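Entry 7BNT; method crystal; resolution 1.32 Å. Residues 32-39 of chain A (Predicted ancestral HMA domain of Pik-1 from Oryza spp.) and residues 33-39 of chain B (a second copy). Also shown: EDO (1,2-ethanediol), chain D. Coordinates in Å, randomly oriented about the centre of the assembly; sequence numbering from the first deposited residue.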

# COMPACT_ATOMS: atom_id res chain seq x y z
N GLY A 32 -8.31 10.86 -6.36
CA GLY A 32 -9.00 10.61 -5.08
C GLY A 32 -8.80 9.19 -4.59
O GLY A 32 -9.24 8.88 -3.50
N VAL A 33 -8.10 8.35 -5.34
CA VAL A 33 -7.94 6.93 -4.95
C VAL A 33 -6.97 6.78 -3.77
O VAL A 33 -5.85 7.29 -3.81
CB VAL A 33 -7.51 6.08 -6.15
CG1 VAL A 33 -7.03 4.71 -5.73
CG2 VAL A 33 -8.63 5.98 -7.18
N ASP A 34 -7.40 6.04 -2.77
CA ASP A 34 -6.58 5.59 -1.61
C ASP A 34 -6.02 4.18 -1.83
O ASP A 34 -4.88 3.94 -1.46
CB ASP A 34 -7.39 5.54 -0.31
CG ASP A 34 -7.97 6.88 0.12
OD1 ASP A 34 -7.40 7.91 -0.29
OD2 ASP A 34 -9.00 6.86 0.83
N SER A 35 -6.81 3.28 -2.39
CA SER A 35 -6.43 1.86 -2.50
C SER A 35 -7.17 1.23 -3.67
O SER A 35 -8.30 1.64 -3.99
CB SER A 35 -6.72 1.11 -1.22
OG SER A 35 -8.10 1.14 -0.90
N VAL A 36 -6.52 0.21 -4.23
CA VAL A 36 -7.11 -0.64 -5.30
C VAL A 36 -6.75 -2.07 -5.00
O VAL A 36 -5.57 -2.35 -4.79
CB VAL A 36 -6.63 -0.21 -6.69
CG1 VAL A 36 -7.41 -0.96 -7.72
CG2 VAL A 36 -6.73 1.29 -6.91
N ALA A 37 -7.72 -2.97 -5.06
CA ALA A 37 -7.47 -4.40 -4.87
C ALA A 37 -8.18 -5.16 -6.00
O ALA A 37 -9.37 -4.90 -6.28
CB ALA A 37 -7.92 -4.89 -3.51
N LEU A 38 -7.45 -6.10 -6.58
CA LEU A 38 -7.98 -6.99 -7.62
C LEU A 38 -8.31 -8.28 -6.90
O LEU A 38 -7.42 -8.89 -6.29
CB LEU A 38 -6.95 -7.15 -8.74
CG LEU A 38 -7.40 -7.89 -9.99
CD1 LEU A 38 -8.53 -7.16 -10.67
CD2 LEU A 38 -6.22 -8.04 -10.95
N VAL A 39 -9.58 -8.68 -6.94
CA VAL A 39 -10.11 -9.80 -6.13
C VAL A 39 -10.91 -10.73 -7.05
O VAL A 39 -11.13 -10.44 -8.24
CB VAL A 39 -10.91 -9.31 -4.91
CG1 VAL A 39 -10.12 -8.33 -4.06
CG2 VAL A 39 -12.24 -8.69 -5.29
N VAL B 33 0.74 -8.22 -9.06
CA VAL B 33 0.21 -7.29 -8.03
C VAL B 33 -1.26 -7.62 -7.76
O VAL B 33 -2.05 -7.70 -8.70
CB VAL B 33 0.42 -5.83 -8.44
CG1 VAL B 33 -0.34 -4.87 -7.51
CG2 VAL B 33 1.91 -5.53 -8.49
N ASP B 34 -1.60 -7.78 -6.50
CA ASP B 34 -2.99 -7.98 -6.04
C ASP B 34 -3.59 -6.66 -5.57
O ASP B 34 -4.79 -6.47 -5.81
CB ASP B 34 -3.04 -9.01 -4.94
CG ASP B 34 -2.57 -10.37 -5.40
OD1 ASP B 34 -2.72 -10.66 -6.61
OD2 ASP B 34 -2.00 -11.04 -4.57
N SER B 35 -2.83 -5.82 -4.89
CA SER B 35 -3.42 -4.61 -4.31
C SER B 35 -2.33 -3.57 -4.08
O SER B 35 -1.17 -3.92 -3.85
CB SER B 35 -4.22 -4.90 -3.05
OG SER B 35 -3.44 -5.64 -2.13
N VAL B 36 -2.78 -2.32 -4.09
CA VAL B 36 -1.88 -1.16 -3.86
C VAL B 36 -2.64 -0.19 -2.96
O VAL B 36 -3.86 -0.04 -3.12
CB VAL B 36 -1.46 -0.44 -5.15
CG1 VAL B 36 -0.63 -1.36 -6.00
CG2 VAL B 36 -2.64 0.09 -5.93
N ALA B 37 -1.91 0.51 -2.11
CA ALA B 37 -2.51 1.57 -1.26
C ALA B 37 -1.49 2.66 -1.00
O ALA B 37 -0.30 2.39 -0.83
CB ALA B 37 -3.01 0.99 0.05
N LEU B 38 -2.00 3.88 -0.92
CA LEU B 38 -1.20 5.02 -0.43
C LEU B 38 -1.12 4.95 1.10
O LEU B 38 -2.16 4.91 1.76
CB LEU B 38 -1.81 6.34 -0.85
CG LEU B 38 -1.65 6.66 -2.31
CD1 LEU B 38 -2.43 7.93 -2.62
CD2 LEU B 38 -0.18 6.84 -2.65
N VAL B 39 0.08 4.92 1.62
CA VAL B 39 0.35 4.79 3.06
C VAL B 39 1.41 5.84 3.41
O VAL B 39 1.79 6.67 2.58
CB VAL B 39 0.79 3.35 3.42
CG1 VAL B 39 -0.30 2.35 3.12
CG2 VAL B 39 2.11 2.93 2.79
C1 EDO D . -2.71 -6.39 -12.83
O1 EDO D . -1.51 -5.84 -13.35
C2 EDO D . -2.50 -7.72 -12.20
O2 EDO D . -1.28 -7.80 -11.47
O HOH W 1 -4.85 3.82 1.53
O HOH W 2 -5.83 -11.12 -6.58

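How do the two backbones lie against each other? Residues 33-39 of each copy form a strand, and the two strands run antiparallel, their N-to-C directions 165° apart and their axes approaching to 4.7 Å. The register centres on V36(A) facing V36(B), so the flanking residues pair in reverse order: D34(A) lies across from L38(B), S35(A) from A37(B), A37(A) from S35(B), and L38(A) from D34(B). The same strand from two copies thus pairs with itself, joining the chains edge to edge.

What holds the strands together? Four backbone hydrogen bonds link the strands. At the centre the two valines bond reciprocally, V36(A) N to V36(B) O and V36(B) N to V36(A) O, both 2.9 Å. Beyond them, L38(B) N donates to D34(A) O at 2.9 Å and L38(A) N to D34(B) O at 2.8 Å, the latter almost perfectly straight at 178°. Between these bonds sit the non-hydrogen-bonded pairs, where the alpha carbons draw in to 4.1 Å, measured from S35(A) CA to A37(B) CA and from A37(A) CA to S35(B) CA. Here CA-H groups lean on carbonyls already used by the amides, as in S35(B) CA to V36(A) O at 3.2 Å, adding a weaker polarised contact beside each N-H bond.

Which side chains meet across the seam? On one face, serine packs against alanine twice: S35(A) CB lies 3.9 Å from A37(B) CB, and A37(A) CB lies 3.7 Å from S35(B) CB. These contacts are between methyl and methylene carbons, and the small side chains fit the close spacing of the backbones. The other face carries the two valines, with V36(A) CB 4.1 Å from V36(B) CG2, an apolar contact. Their rotamers differ, t in V36(A) and m in V36(B), so the symmetry of the backbone does not extend to these side chains.

What happens at the ends of the pairing? Water joins the chains at both. One water donates to D34(A) O at 3.0 Å and to L38(B) O at 2.9 Å, so the aspartate carbonyl accepts from both an amide and a water. The other donates to L38(A) O at 2.8 Å and, weakly, to D34(B) OD1 at 3.1 Å, reaching a carboxylate instead of a second carbonyl. The leucines also differ: L38(B) adopts m,t and brings CD1 to 3.7 Å from V33(A) O, whereas L38(A) adopts t,p.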